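Long-range contacts in DnaJ homolog subfamily C member 10 (Mus musculus, PDB 3APQ), which reduces disulfide bonds in the endoplasmic reticulum, serving both the correct folding of proteins and the degradation of misfolded ones: residues Q2-L7 with N49-V54; K29-K34 with G78-W83; V119-P124 with S171-R176. All coordinates share one frame; numbering follows the deposited sequence.

In the fold
This fragment joins a J domain to the first thioredoxin domain, and the three contacts divide between them. Interactions 1 and 2 lie about 16 Å apart, centre to centre; helix 41-55 carries half of interaction 1 and also borders interaction 2, its Asn49 packing against Gln79 and Tyr80 of interaction 2. Their segments alternate along the chain, so each contact closes over part of the other's span. Interaction 3 forms later, in the thioredoxin sheet, on the other side of the chain's centre; its centre is about 29 Å from both. Within it, the side chain of Asn120 comes near the redox-active Cys126-Cys129 disulfide without touching it.

Interaction 1 of 3, residues Q2-L7 with N49-V54; sequences QNFYSL and NRAYEV
Phe4, in the first turn of helix 4-8, presses its ring onto helix 41-55, where Ala51, Arg50 and Val54 receive it; it makes most of the contact. CG, anti to the carbonyl carbon (chi1 -70°), is set beside Ala51 CB and CA. Near the backbone, Phe4 CB lies 4.0 Å from Ala51 CB, and Phe4 CD1 comes within 3.6 Å of the same Ala51 CB. Further out, Ala51 CA sits over the centre of one ring face, 3.9 Å from the Phe4 centroid, a CH-pi contact. The small alanine suits this place because its short side chain allows a flat ring to settle directly on the helix backbone, bringing Phe4 CA and Ala51 CA to 5.1 Å. Along the flank of the ring away from CD1, Phe4 CE2 touches the branched Val54 at CB, 3.8 Å off. At the tip, CE1 and CZ both meet Arg50 NH1 (3.6 Å from Phe4 CZ), which lies at the ring edge in its plane, with the guanidinium turned 80° against the ring. This is not a cation stacked on a face: the extended arginine borders the ring while its polar end forms a salt bridge with Glu69 and a hydrogen bond to Glu73 O. Leu7, one turn on from Phe4, adds CD2 at 4.0 Å from Ala51 CB.

The helix start is fixed by a capping box, in which Ser6 N donates to Asn3 OD1 and Asn3 N donates to Ser6 OG. Tyr64 of helix 58-67 stacks with the Phe4 ring and hydrogen-bonds Phe4 N through its hydroxyl. Such packing of a short first helix, through the ring of Phe4, onto a long later helix belongs to the hydrophobic core of the J domain.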
loop_
_atom_site.group_PDB
_atom_site.type_symbol
_atom_site.label_atom_id
_atom_site.label_comp_id
_atom_site.label_asym_id
_atom_site.label_seq_id
_atom_site.Cartn_x
_atom_site.Cartn_y
_atom_site.Cartn_z
ATOM N N GLN A 2 2.374 -24.098 -14.438
ATOM C CA GLN A 2 2.055 -23.123 -13.375
ATOM C C GLN A 2 3.043 -21.951 -13.316
ATOM O O GLN A 2 4.234 -22.092 -13.553
ATOM C CB GLN A 2 1.972 -23.880 -12.023
ATOM C CG GLN A 2 1.466 -23.058 -10.835
ATOM C CD GLN A 2 -0.013 -22.734 -10.995
ATOM O OE1 GLN A 2 -0.860 -23.256 -10.258
ATOM N NE2 GLN A 2 -0.337 -21.896 -11.987
ATOM N N ASN A 3 2.566 -20.758 -12.998
ATOM C CA ASN A 3 3.479 -19.666 -12.715
ATOM C C ASN A 3 2.831 -18.829 -11.639
ATOM O O ASN A 3 1.669 -19.082 -11.271
ATOM C CB ASN A 3 3.740 -18.828 -13.997
ATOM C CG ASN A 3 2.465 -18.258 -14.605
ATOM O OD1 ASN A 3 1.798 -17.414 -14.012
ATOM N ND2 ASN A 3 2.146 -18.706 -15.820
ATOM N N PHE A 4 3.543 -17.822 -11.123
ATOM C CA PHE A 4 3.015 -17.086 -9.986
ATOM C C PHE A 4 1.716 -16.363 -10.266
ATOM O O PHE A 4 0.888 -16.186 -9.360
ATOM C CB PHE A 4 4.060 -16.090 -9.423
ATOM C CG PHE A 4 5.224 -16.731 -8.732
ATOM C CD1 PHE A 4 5.149 -18.046 -8.232
ATOM C CD2 PHE A 4 6.397 -15.992 -8.534
ATOM C CE1 PHE A 4 6.217 -18.624 -7.588
ATOM C CE2 PHE A 4 7.474 -16.548 -7.884
ATOM C CZ PHE A 4 7.385 -17.891 -7.407
ATOM N N TYR A 5 1.598 -15.865 -11.498
ATOM C CA TYR A 5 0.404 -15.165 -11.951
ATOM C C TYR A 5 -0.820 -16.077 -11.964
ATOM O O TYR A 5 -1.842 -15.761 -11.367
ATOM C CB TYR A 5 0.691 -14.615 -13.353
ATOM C CG TYR A 5 1.738 -13.531 -13.310
ATOM C CD1 TYR A 5 1.453 -12.321 -12.718
ATOM C CD2 TYR A 5 2.995 -13.729 -13.854
ATOM C CE1 TYR A 5 2.419 -11.299 -12.663
ATOM C CE2 TYR A 5 3.982 -12.745 -13.814
ATOM C CZ TYR A 5 3.674 -11.530 -13.227
ATOM O OH TYR A 5 4.618 -10.546 -13.174
ATOM N N SER A 6 -0.709 -17.215 -12.653
ATOM C CA SER A 6 -1.840 -18.131 -12.720
ATOM C C SER A 6 -2.145 -18.736 -11.351
ATOM O O SER A 6 -3.313 -18.995 -11.047
ATOM C CB SER A 6 -1.628 -19.169 -13.822
ATOM O OG SER A 6 -0.505 -19.989 -13.545
ATOM N N LEU A 7 -1.131 -18.876 -10.482
ATOM C CA LEU A 7 -1.406 -19.338 -9.122
ATOM C C LEU A 7 -2.336 -18.365 -8.393
ATOM O O LEU A 7 -3.273 -18.766 -7.656
ATOM C CB LEU A 7 -0.100 -19.544 -8.356
ATOM C CG LEU A 7 -0.207 -20.324 -7.034
ATOM C CD1 LEU A 7 -0.698 -21.797 -7.195
ATOM C CD2 LEU A 7 1.167 -20.266 -6.295
ATOM N N ASN A 49 1.603 -17.686 -0.670
ATOM C CA ASN A 49 2.369 -16.613 -0.011
ATOM C C ASN A 49 3.721 -16.328 -0.685
ATOM O O ASN A 49 4.101 -15.176 -0.836
ATOM C CB ASN A 49 2.585 -16.881 1.496
ATOM C CG ASN A 49 2.987 -15.610 2.245
ATOM O OD1 ASN A 49 2.317 -14.561 2.143
ATOM N ND2 ASN A 49 4.110 -15.669 2.926
ATOM N N ARG A 50 4.432 -17.386 -1.106
ATOM C CA ARG A 50 5.743 -17.252 -1.747
ATOM C C ARG A 50 5.597 -16.502 -3.070
ATOM O O ARG A 50 6.404 -15.582 -3.362
ATOM C CB ARG A 50 6.347 -18.660 -1.955
ATOM C CG ARG A 50 7.581 -18.755 -2.718
ATOM C CD ARG A 50 8.004 -20.276 -2.666
ATOM N NE ARG A 50 9.236 -20.513 -3.403
ATOM C CZ ARG A 50 9.299 -20.726 -4.708
ATOM N NH1 ARG A 50 8.188 -20.753 -5.424
ATOM N NH2 ARG A 50 10.485 -20.910 -5.305
ATOM N N ALA A 51 4.574 -16.883 -3.834
ATOM C CA ALA A 51 4.163 -16.141 -5.070
ATOM C C ALA A 51 3.921 -14.654 -4.805
ATOM O O ALA A 51 4.524 -13.780 -5.453
ATOM C CB ALA A 51 2.936 -16.774 -5.697
ATOM N N TYR A 52 3.014 -14.372 -3.876
ATOM C CA TYR A 52 2.717 -12.995 -3.490
ATOM C C TYR A 52 3.983 -12.237 -3.068
ATOM O O TYR A 52 4.185 -11.079 -3.454
ATOM C CB TYR A 52 1.603 -12.888 -2.400
ATOM C CG TYR A 52 1.475 -11.473 -1.941
ATOM C CD1 TYR A 52 0.991 -10.474 -2.826
ATOM C CD2 TYR A 52 1.885 -11.086 -0.641
ATOM C CE1 TYR A 52 0.930 -9.098 -2.423
ATOM C CE2 TYR A 52 1.801 -9.740 -0.227
ATOM C CZ TYR A 52 1.333 -8.764 -1.124
ATOM O OH TYR A 52 1.305 -7.452 -0.728
ATOM N N GLU A 53 4.850 -12.845 -2.263
ATOM C CA GLU A 53 6.026 -12.079 -1.815
ATOM C C GLU A 53 7.006 -11.731 -2.940
ATOM O O GLU A 53 7.779 -10.760 -2.855
ATOM C CB GLU A 53 6.719 -12.734 -0.619
ATOM C CG GLU A 53 5.735 -12.871 0.559
ATOM C CD GLU A 53 6.374 -12.952 1.911
ATOM O OE1 GLU A 53 7.421 -13.637 2.061
ATOM O OE2 GLU A 53 5.802 -12.320 2.839
ATOM N N VAL A 54 6.989 -12.515 -4.003
ATOM C CA VAL A 54 7.862 -12.175 -5.120
ATOM C C VAL A 54 7.181 -11.071 -5.985
ATOM O O VAL A 54 7.788 -10.031 -6.301
ATOM C CB VAL A 54 8.263 -13.413 -5.941
ATOM C CG1 VAL A 54 8.812 -12.968 -7.352
ATOM C CG2 VAL A 54 9.290 -14.259 -5.139
#

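Interaction 2 of 3, residues K29-K34 with G78-W83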
loop_
_atom_site.group_PDB
_atom_site.type_symbol
_atom_site.label_atom_id
_atom_site.label_comp_id
_atom_site.label_asym_id
_atom_site.label_seq_id
_atom_site.Cartn_x
_atom_site.Cartn_y
_atom_site.Cartn_z
ATOM N N LYS A 29 -10.204 -17.170 2.441
ATOM C CA LYS A 29 -10.892 -18.455 2.338
ATOM C C LYS A 29 -10.026 -19.565 2.857
ATOM O O LYS A 29 -10.511 -20.418 3.592
ATOM C CB LYS A 29 -11.366 -18.773 0.899
ATOM C CG LYS A 29 -11.845 -20.271 0.684
ATOM C CD LYS A 29 -12.932 -20.440 -0.423
ATOM C CE LYS A 29 -13.641 -21.825 -0.331
ATOM N NZ LYS A 29 -12.679 -23.031 -0.416
ATOM N N LEU A 30 -8.752 -19.544 2.502
ATOM C CA LEU A 30 -7.877 -20.699 2.708
ATOM C C LEU A 30 -6.896 -20.701 3.877
ATOM O O LEU A 30 -6.150 -21.653 4.007
ATOM C CB LEU A 30 -6.985 -20.871 1.467
ATOM C CG LEU A 30 -7.679 -21.102 0.116
ATOM C CD1 LEU A 30 -6.603 -21.284 -0.969
ATOM C CD2 LEU A 30 -8.653 -22.269 0.172
ATOM N N HIS A 31 -6.812 -19.623 4.653
ATOM C CA HIS A 31 -5.807 -19.516 5.671
ATOM C C HIS A 31 -5.804 -20.809 6.528
ATOM O O HIS A 31 -6.842 -21.218 6.990
ATOM C CB HIS A 31 -6.158 -18.337 6.590
ATOM C CG HIS A 31 -5.029 -17.872 7.441
ATOM N ND1 HIS A 31 -4.602 -18.561 8.569
ATOM C CD2 HIS A 31 -4.216 -16.790 7.319
ATOM C CE1 HIS A 31 -3.577 -17.911 9.104
ATOM N NE2 HIS A 31 -3.325 -16.834 8.361
ATOM N N PRO A 32 -4.639 -21.410 6.780
ATOM C CA PRO A 32 -4.481 -22.645 7.605
ATOM C C PRO A 32 -5.133 -22.563 9.003
ATOM O O PRO A 32 -5.710 -23.543 9.471
ATOM C CB PRO A 32 -2.981 -22.741 7.812
ATOM C CG PRO A 32 -2.411 -22.009 6.570
ATOM C CD PRO A 32 -3.342 -20.848 6.348
ATOM N N ASP A 33 -5.023 -21.421 9.663
ATOM C CA ASP A 33 -5.601 -21.260 11.007
ATOM C C ASP A 33 -7.128 -21.415 10.962
ATOM O O ASP A 33 -7.766 -21.800 11.944
ATOM C CB ASP A 33 -5.284 -19.871 11.572
ATOM C CG ASP A 33 -3.807 -19.677 11.892
ATOM O OD1 ASP A 33 -3.022 -20.589 11.616
ATOM O OD2 ASP A 33 -3.432 -18.569 12.379
ATOM N N LYS A 34 -7.714 -21.067 9.825
ATOM C CA LYS A 34 -9.175 -21.137 9.668
ATOM C C LYS A 34 -9.608 -22.476 9.077
ATOM O O LYS A 34 -10.804 -22.712 8.885
ATOM C CB LYS A 34 -9.613 -19.981 8.724
ATOM C CG LYS A 34 -9.534 -18.655 9.418
ATOM C CD LYS A 34 -10.549 -18.561 10.542
ATOM C CE LYS A 34 -10.608 -17.193 11.140
ATOM N NZ LYS A 34 -9.647 -16.989 12.275
ATOM N N GLY A 78 7.864 -18.375 3.668
ATOM C CA GLY A 78 7.207 -19.239 4.646
ATOM C C GLY A 78 6.566 -18.535 5.832
ATOM O O GLY A 78 5.963 -19.194 6.688
ATOM N N GLN A 79 6.705 -17.213 5.912
ATOM C CA GLN A 79 6.256 -16.507 7.113
ATOM C C GLN A 79 5.007 -15.733 6.766
ATOM O O GLN A 79 5.087 -14.731 6.072
ATOM C CB GLN A 79 7.333 -15.554 7.580
ATOM C CG GLN A 79 8.529 -16.236 8.196
ATOM C CD GLN A 79 9.557 -15.219 8.642
ATOM O OE1 GLN A 79 9.308 -14.447 9.579
ATOM N NE2 GLN A 79 10.726 -15.195 7.963
ATOM N N TYR A 80 3.852 -16.213 7.208
ATOM C CA TYR A 80 2.629 -15.530 6.862
ATOM C C TYR A 80 2.010 -15.010 8.150
ATOM O O TYR A 80 2.444 -15.337 9.230
ATOM C CB TYR A 80 1.656 -16.389 6.021
ATOM C CG TYR A 80 1.319 -17.731 6.626
ATOM C CD1 TYR A 80 0.383 -17.842 7.647
ATOM C CD2 TYR A 80 1.972 -18.898 6.182
ATOM C CE1 TYR A 80 0.109 -19.070 8.223
ATOM C CE2 TYR A 80 1.693 -20.140 6.733
ATOM C CZ TYR A 80 0.761 -20.226 7.746
ATOM O OH TYR A 80 0.477 -21.436 8.293
ATOM N N GLU A 81 1.021 -14.155 7.990
ATOM C CA GLU A 81 0.354 -13.481 9.081
ATOM C C GLU A 81 -0.975 -14.153 9.402
ATOM O O GLU A 81 -1.388 -15.083 8.737
ATOM C CB GLU A 81 0.108 -12.035 8.637
ATOM C CG GLU A 81 1.411 -11.274 8.248
ATOM C CD GLU A 81 2.299 -10.957 9.443
ATOM O OE1 GLU A 81 1.837 -10.909 10.611
ATOM O OE2 GLU A 81 3.504 -10.733 9.202
ATOM N N SER A 82 -1.641 -13.657 10.433
ATOM C CA SER A 82 -2.932 -14.185 10.847
ATOM C C SER A 82 -4.051 -13.881 9.835
ATOM O O SER A 82 -3.958 -12.925 9.033
ATOM C CB SER A 82 -3.274 -13.591 12.220
ATOM O OG SER A 82 -3.610 -12.211 12.085
ATOM N N TRP A 83 -5.130 -14.666 9.885
ATOM C CA TRP A 83 -6.303 -14.360 9.070
ATOM C C TRP A 83 -6.761 -12.922 9.311
ATOM O O TRP A 83 -7.146 -12.223 8.369
ATOM C CB TRP A 83 -7.454 -15.294 9.399
ATOM C CG TRP A 83 -8.679 -15.135 8.548
ATOM C CD1 TRP A 83 -8.957 -15.806 7.379
ATOM C CD2 TRP A 83 -9.818 -14.335 8.843
ATOM N NE1 TRP A 83 -10.192 -15.412 6.900
ATOM C CE2 TRP A 83 -10.750 -14.531 7.786
ATOM C CE3 TRP A 83 -10.138 -13.418 9.880
ATOM C CZ2 TRP A 83 -11.981 -13.861 7.729
ATOM C CZ3 TRP A 83 -11.378 -12.765 9.816
ATOM C CH2 TRP A 83 -12.261 -12.967 8.742
HETATM O O HOH W 1 -5.406 -16.550 12.200
#
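His31, the first residue of the His-Pro-Asp motif by which J domains stimulate Hsp70 ATPases, donates from NE2 to Glu81 O, in the loop that leads into helix 83-88. The bond is 2.6 Å from His31 NE2 to Glu81 O and almost straight (177°), with the oxygen in the plane of the imidazole. Histidine suits the place because its other nitrogen works too: Asp33 N donates to His31 ND1 at 3.1 Å, also near the ring plane, so both ring nitrogens are held, which fixes the rotation of the imidazole. Backbone Trp83 N lies over one face of the imidazole, and Trp83 CB makes a CH-pi contact there. Tyr80 turns its edge toward the imidazole face in an offset edge-to-face pair, planes at 90°, while its hydroxyl meets the proline ring tip to tip, Tyr80 OH 3.4 Å from Pro32 CG. That hydroxyl is hydrogen-bonded to His42 ND1.

Farther along, Lys34 crosses a face of the indole at about a right angle: CG, anti to the carbonyl carbon (chi1 -73°), makes a CH-pi contact over the five-membered ring, 3.6 Å from Trp83 CD1, and CE lies over the same indole. The indole is positioned by Trp83 NE1, which bonds to Leu28 O, and Ser82 OG caps the next helix at Tyr85 N. One water accepts from Trp83 N at 3.0 Å and donates to Asp33 OD2 at 2.8 Å.

Interaction 3 of 3, residues V119-P124 with S171-R176; sequences VNFYSP and SLFIFR
Val119 pairs with Phe173 and Phe121 with Ser171 in antiparallel hydrogen-bonded pairs, the strand axes 4.7 Å apart and running at 154°. Each pair has two bonds; Val119 N to Phe173 O (2.9 Å) is nearly straight at 177°, and the shortest is Phe121 N to Ser171 O (2.8 Å). Asn120 and Leu172 form the non-hydrogen-bonded pair between them, where Leu172 CA lies 3.3 Å from Val119 O in a CA-H...O contact.

Asn120 and Leu172 run alongside each other; Asn120 CG is anti to the backbone N (chi1 173°), which sets it against Leu172 CD2, and Asn120 OD1 lies 3.4 Å from Leu172 CD2. This oxygen is buried with no polar partner in the model. Both side chains face Leu132 and Trp136 of helix 127-142, which in this thioredoxin fold carries the redox-active Cys126-Cys129 pair at its start. Strand 117-122 leads into that CxxC, and Asn120 falls where thioredoxin and PDI have a buried acid.

On the other face of the sheet, Phe121, Phe173 and Phe175 come together. Phe121 and Phe175 reach toward each other tip to tip, Phe121 CE2 3.8 Å from Phe175 CE2, the two rings meeting at their edges. Phe173 crosses Phe121 at about a right angle, CD2 to CD2 4.0 Å. Val119 CG1, of the same strand, lies over one face of the Phe121 ring, offset toward the rim, 3.7 Å above its plane, and Phe107 meets Phe175 edge-to-face.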
loop_
_atom_site.group_PDB
_atom_site.type_symbol
_atom_site.label_atom_id
_atom_site.label_comp_id
_atom_site.label_asym_id
_atom_site.label_seq_id
_atom_site.Cartn_x
_atom_site.Cartn_y
_atom_site.Cartn_z
ATOM N N VAL A 119 -0.047 12.735 1.352
ATOM C CA VAL A 119 0.226 11.317 1.524
ATOM C C VAL A 119 0.221 10.893 3.011
ATOM O O VAL A 119 0.824 11.546 3.875
ATOM C CB VAL A 119 1.599 10.970 0.896
ATOM C CG1 VAL A 119 1.946 9.446 1.101
ATOM C CG2 VAL A 119 1.571 11.345 -0.586
ATOM N N ASN A 120 -0.492 9.800 3.271
ATOM C CA ASN A 120 -0.592 9.177 4.572
ATOM C C ASN A 120 0.394 8.025 4.589
ATOM O O ASN A 120 0.183 7.021 3.862
ATOM C CB ASN A 120 -2.014 8.644 4.754
ATOM C CG ASN A 120 -2.191 7.825 6.014
ATOM O OD1 ASN A 120 -1.266 7.679 6.815
ATOM N ND2 ASN A 120 -3.406 7.337 6.224
ATOM N N PHE A 121 1.454 8.184 5.385
ATOM C CA PHE A 121 2.463 7.138 5.622
ATOM C C PHE A 121 2.002 6.342 6.834
ATOM O O PHE A 121 1.919 6.872 7.957
ATOM C CB PHE A 121 3.860 7.716 5.910
ATOM C CG PHE A 121 4.502 8.379 4.721
ATOM C CD1 PHE A 121 5.404 7.690 3.936
ATOM C CD2 PHE A 121 4.230 9.717 4.437
ATOM C CE1 PHE A 121 5.996 8.314 2.834
ATOM C CE2 PHE A 121 4.805 10.346 3.321
ATOM C CZ PHE A 121 5.694 9.637 2.535
ATOM N N TYR A 122 1.675 5.091 6.608
ATOM C CA TYR A 122 1.129 4.240 7.689
ATOM C C TYR A 122 1.940 2.950 7.814
ATOM O O TYR A 122 2.866 2.701 7.041
ATOM C CB TYR A 122 -0.388 4.002 7.412
ATOM C CG TYR A 122 -0.668 3.170 6.164
ATOM C CD1 TYR A 122 -0.809 1.800 6.288
ATOM C CD2 TYR A 122 -0.786 3.727 4.881
ATOM C CE1 TYR A 122 -1.021 0.976 5.203
ATOM C CE2 TYR A 122 -1.019 2.848 3.725
ATOM C CZ TYR A 122 -1.149 1.491 3.933
ATOM O OH TYR A 122 -1.410 0.535 2.935
ATOM N N SER A 123 1.632 2.122 8.816
ATOM C CA SER A 123 2.343 0.877 8.999
ATOM C C SER A 123 1.317 -0.159 9.472
ATOM O O SER A 123 0.344 0.214 10.133
ATOM C CB SER A 123 3.484 1.055 10.002
ATOM O OG SER A 123 4.128 -0.165 10.302
ATOM N N PRO A 124 1.516 -1.444 9.100
ATOM C CA PRO A 124 0.596 -2.478 9.572
ATOM C C PRO A 124 0.681 -2.575 11.129
ATOM O O PRO A 124 1.710 -2.229 11.719
ATOM C CB PRO A 124 1.142 -3.770 8.903
ATOM C CG PRO A 124 2.559 -3.465 8.523
ATOM C CD PRO A 124 2.474 -1.990 8.117
ATOM N N SER A 171 1.991 9.255 9.568
ATOM C CA SER A 171 2.644 10.547 9.305
ATOM C C SER A 171 2.072 11.093 8.011
ATOM O O SER A 171 2.048 10.401 6.992
ATOM C CB SER A 171 4.175 10.402 9.244
ATOM O OG SER A 171 4.643 10.400 10.570
ATOM N N LEU A 172 1.523 12.293 8.074
ATOM C CA LEU A 172 0.844 12.840 6.902
ATOM C C LEU A 172 1.639 14.052 6.396
ATOM O O LEU A 172 1.904 14.996 7.154
ATOM C CB LEU A 172 -0.605 13.271 7.207
ATOM C CG LEU A 172 -1.588 12.390 8.030
ATOM C CD1 LEU A 172 -3.046 12.821 7.992
ATOM C CD2 LEU A 172 -1.508 10.914 7.851
ATOM N N PHE A 173 2.024 14.008 5.126
ATOM C CA PHE A 173 2.882 15.060 4.563
ATOM C C PHE A 173 2.300 15.503 3.258
ATOM O O PHE A 173 1.829 14.668 2.450
ATOM C CB PHE A 173 4.261 14.515 4.256
ATOM C CG PHE A 173 5.174 14.396 5.453
ATOM C CD1 PHE A 173 5.945 15.507 5.871
ATOM C CD2 PHE A 173 5.308 13.190 6.141
ATOM C CE1 PHE A 173 6.841 15.410 6.975
ATOM C CE2 PHE A 173 6.206 13.081 7.238
ATOM C CZ PHE A 173 6.956 14.194 7.657
ATOM N N ILE A 174 2.378 16.801 3.002
ATOM C CA ILE A 174 1.965 17.292 1.699
ATOM C C ILE A 174 3.208 17.664 0.865
ATOM O O ILE A 174 4.206 18.207 1.400
ATOM C CB ILE A 174 0.884 18.355 1.873
ATOM C CG1 ILE A 174 0.151 18.616 0.574
ATOM C CG2 ILE A 174 1.452 19.624 2.459
ATOM C CD1 ILE A 174 -1.284 19.172 0.787
ATOM N N PHE A 175 3.188 17.296 -0.420
ATOM C CA PHE A 175 4.392 17.420 -1.284
ATOM C C PHE A 175 4.013 18.144 -2.576
ATOM O O PHE A 175 2.923 17.942 -3.144
ATOM C CB PHE A 175 4.908 16.027 -1.733
ATOM C CG PHE A 175 5.377 15.130 -0.630
ATOM C CD1 PHE A 175 6.720 15.149 -0.228
ATOM C CD2 PHE A 175 4.483 14.240 -0.007
ATOM C CE1 PHE A 175 7.208 14.290 0.803
ATOM C CE2 PHE A 175 4.939 13.388 1.030
ATOM C CZ PHE A 175 6.319 13.437 1.451
ATOM N N ARG A 176 4.932 18.959 -3.084
ATOM C CA ARG A 176 4.834 19.382 -4.479
ATOM C C ARG A 176 6.252 19.653 -5.002
ATOM O O ARG A 176 7.012 20.391 -4.362
ATOM C CB ARG A 176 3.951 20.619 -4.646
ATOM C CG ARG A 176 3.549 20.880 -6.118
ATOM C CD ARG A 176 3.425 22.348 -6.446
ATOM N NE ARG A 176 3.144 23.159 -5.261
ATOM C CZ ARG A 176 1.932 23.555 -4.870
ATOM N NH1 ARG A 176 0.838 23.212 -5.565
ATOM N NH2 ARG A 176 1.810 24.297 -3.764
#